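Local atomic coordinates of bromo domain-containing protein (PDB entry 5KO4), a protein that is of uncharacterised function but carries a bromodomain, a four-helix module that in relatives reads acetylated lysine on histones and other proteins. Residues H43-D48 with R70-N75. Numbering follows the deposited sequence. Where two conformers were deposited one is given.
Sequences HPMWWD and RLVVQN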
loop_
_atom_site.group_PDB
_atom_site.type_symbol
_atom_site.label_atom_id
_atom_site.label_comp_id
_atom_site.label_asym_id
_atom_site.label_seq_id
_atom_site.Cartn_x
_atom_site.Cartn_y
_atom_site.Cartn_z
ATOM N N HIS A 43 6.319 9.420 -12.856
ATOM C CA HIS A 43 5.031 9.629 -13.489
ATOM C C HIS A 43 3.919 8.777 -12.822
ATOM O O HIS A 43 3.518 7.740 -13.357
ATOM C CB HIS A 43 5.176 9.280 -14.972
ATOM C CG HIS A 43 4.089 9.800 -15.843
ATOM N ND1 HIS A 43 4.090 9.553 -17.198
ATOM C CD2 HIS A 43 2.977 10.503 -15.527
ATOM C CE1 HIS A 43 3.009 10.140 -17.671
ATOM N NE2 HIS A 43 2.298 10.706 -16.698
ATOM N N PRO A 44 3.363 9.238 -11.676
ATOM C CA PRO A 44 2.301 8.459 -11.008
ATOM C C PRO A 44 1.076 8.282 -11.889
ATOM O O PRO A 44 0.767 9.159 -12.703
ATOM C CB PRO A 44 1.977 9.306 -9.769
ATOM C CG PRO A 44 3.216 10.072 -9.503
ATOM C CD PRO A 44 3.736 10.415 -10.869
ATOM N N MET A 45 0.418 7.116 -11.780
ATOM C CA MET A 45 -0.734 6.786 -12.600
ATOM C C MET A 45 -1.618 5.856 -11.816
ATOM O O MET A 45 -1.121 5.070 -11.007
ATOM C CB MET A 45 -0.266 6.128 -13.909
ATOM C CG MET A 45 -1.360 5.961 -14.972
ATOM S SD MET A 45 -2.282 7.455 -15.391
ATOM C CE MET A 45 -0.930 8.582 -15.779
ATOM N N TRP A 46 -2.921 5.965 -12.004
ATOM C CA TRP A 46 -3.858 5.159 -11.243
ATOM C C TRP A 46 -5.154 4.989 -12.042
ATOM O O TRP A 46 -5.395 5.734 -12.977
ATOM C CB TRP A 46 -4.100 5.797 -9.868
ATOM C CG TRP A 46 -4.599 7.214 -9.902
ATOM C CD1 TRP A 46 -5.889 7.614 -9.740
ATOM C CD2 TRP A 46 -3.813 8.416 -9.952
ATOM N NE1 TRP A 46 -5.969 8.979 -9.751
ATOM C CE2 TRP A 46 -4.708 9.501 -9.848
ATOM C CE3 TRP A 46 -2.445 8.684 -10.039
ATOM C CZ2 TRP A 46 -4.286 10.821 -9.888
ATOM C CZ3 TRP A 46 -2.029 10.002 -10.091
ATOM C CH2 TRP A 46 -2.949 11.053 -10.045
ATOM N N TRP A 47 -5.957 3.950 -11.734
ATOM C CA TRP A 47 -7.100 3.649 -12.585
ATOM C C TRP A 47 -8.088 4.801 -12.706
ATOM O O TRP A 47 -8.617 5.010 -13.801
ATOM C CB TRP A 47 -7.887 2.416 -12.125
ATOM C CG TRP A 47 -7.071 1.197 -11.756
ATOM C CD1 TRP A 47 -7.234 0.424 -10.647
ATOM C CD2 TRP A 47 -6.068 0.547 -12.553
ATOM N NE1 TRP A 47 -6.367 -0.641 -10.678
ATOM C CE2 TRP A 47 -5.633 -0.587 -11.835
ATOM C CE3 TRP A 47 -5.514 0.792 -13.819
ATOM C CZ2 TRP A 47 -4.583 -1.398 -12.284
ATOM C CZ3 TRP A 47 -4.507 -0.042 -14.286
ATOM C CH2 TRP A 47 -4.016 -1.086 -13.503
ATOM N N ASP A 48 -8.388 5.508 -11.619
ATOM C CA ASP A 48 -9.394 6.578 -11.710
ATOM C C ASP A 48 -8.931 7.695 -12.649
ATOM O O ASP A 48 -9.772 8.352 -13.276
ATOM C CB ASP A 48 -9.735 7.157 -10.331
ATOM C CG ASP A 48 -10.483 6.206 -9.419
ATOM O OD1 ASP A 48 -10.959 5.154 -9.912
ATOM O OD2 ASP A 48 -10.598 6.511 -8.203
ATOM N N ARG A 70 -0.040 0.287 -18.725
ATOM C CA ARG A 70 1.240 -0.361 -18.439
ATOM C C ARG A 70 2.006 0.423 -17.379
ATOM O O ARG A 70 2.732 -0.153 -16.573
ATOM C CB ARG A 70 2.074 -0.484 -19.726
ATOM C CG ARG A 70 1.561 -1.553 -20.667
ATOM C CD ARG A 70 2.286 -1.555 -21.990
ATOM N NE ARG A 70 1.826 -2.655 -22.837
ATOM C CZ ARG A 70 2.127 -2.799 -24.124
ATOM N NH1 ARG A 70 2.898 -1.906 -24.740
ATOM N NH2 ARG A 70 1.652 -3.829 -24.809
ATOM N N LEU A 71 1.855 1.741 -17.372
ATOM C CA LEU A 71 2.552 2.588 -16.403
ATOM C C LEU A 71 2.098 2.307 -14.950
ATOM O O LEU A 71 2.917 2.322 -14.023
ATOM C CB LEU A 71 2.283 4.044 -16.766
ATOM C CG LEU A 71 2.881 5.111 -15.891
ATOM C CD1 LEU A 71 4.408 4.970 -15.802
ATOM C CD2 LEU A 71 2.482 6.475 -16.405
ATOM N N VAL A 72 0.813 2.008 -14.746
ATOM C CA VAL A 72 0.335 1.724 -13.389
ATOM C C VAL A 72 1.088 0.531 -12.822
ATOM O O VAL A 72 1.571 0.557 -11.680
ATOM C CB VAL A 72 -1.179 1.442 -13.371
ATOM C CG1 VAL A 72 -1.646 1.038 -11.976
ATOM C CG2 VAL A 72 -1.969 2.644 -13.860
ATOM N N VAL A 73 1.182 -0.529 -13.615
ATOM C CA VAL A 73 1.800 -1.755 -13.108
ATOM C C VAL A 73 3.333 -1.610 -13.040
ATOM O O VAL A 73 3.931 -2.060 -12.055
ATOM C CB VAL A 73 1.358 -3.030 -13.881
ATOM C CG1 VAL A 73 -0.153 -3.209 -13.790
ATOM C CG2 VAL A 73 1.810 -3.022 -15.338
ATOM N N GLN A 74 3.970 -0.931 -14.009
ATOM C CA GLN A 74 5.409 -0.729 -13.917
ATOM C C GLN A 74 5.763 0.161 -12.713
ATOM O O GLN A 74 6.764 -0.089 -12.037
ATOM C CB GLN A 74 5.980 -0.137 -15.197
ATOM C CG GLN A 74 7.517 -0.160 -15.238
ATOM C CD GLN A 74 8.051 -1.568 -15.112
ATOM O OE1 GLN A 74 7.636 -2.488 -15.841
ATOM N NE2 GLN A 74 8.991 -1.791 -14.187
ATOM N N ASN A 75 4.917 1.149 -12.389
ATOM C CA ASN A 75 5.178 1.960 -11.198
ATOM C C ASN A 75 5.106 1.108 -9.943
ATOM O O ASN A 75 5.914 1.281 -9.032
ATOM C CB ASN A 75 4.179 3.110 -11.090
ATOM C CG ASN A 75 4.455 4.232 -12.044
ATOM O OD1 ASN A 75 5.539 4.337 -12.634
ATOM N ND2 ASN A 75 3.484 5.129 -12.186
HETATM O O HOH W 1 6.971 6.585 -13.519
HETATM O O HOH W 2 1.594 5.126 -10.026
#
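V72 and W47 meet where the loop that leads into helix 47-55 runs across helix 62-80. From CB outward, V72 forks: CB sits against CZ3 and CH2 of the W47 indole. V72 CG1, anti to the backbone N (chi1 175°), lies over one face of the six-membered ring of W47 in a CH-pi contact, 3.8 Å from the centroid and shifted toward the rim. V72 CG2 turns the other way and reaches M45 CG at 3.6 Å, while also brushing W47 CZ3, so the valine is wedged between methionine and tryptophan. V73 CG1 adds a looser touch at the edge of the same indole, whose NE1 is hydrogen-bonded to D22 OD2.

L71, the residue before V72, turns its CD2 to the loop. L71 CD2 packs on M45 CB at 3.7 Å and sits over one face of the H43 imidazole, 3.8 Å from the ring centroid.

N75 supplies the polar grip. N75 ND2 donates to H43 O at 2.9 Å with an N-H...O angle of 158°; the oxygen lies close to the amide plane, whereas the nitrogen stands above the carbonyl plane. Two waters extend this hold: one links N75 OD1 to H43 N, the other accepts from both N75 ND2 and M45 N. Both ends of the amide are thereby engaged with the loop backbone.

In the bromodomain bundle, the end of the ZA loop, just before helix 47-55, is thus tied to helix 62-80 (helix B) by N75 and packed on it by L71 and V72. The W47 side chain also touches helices 8-21 and 85-104, while M45 and V72 both rest on I50 of helix 47-55.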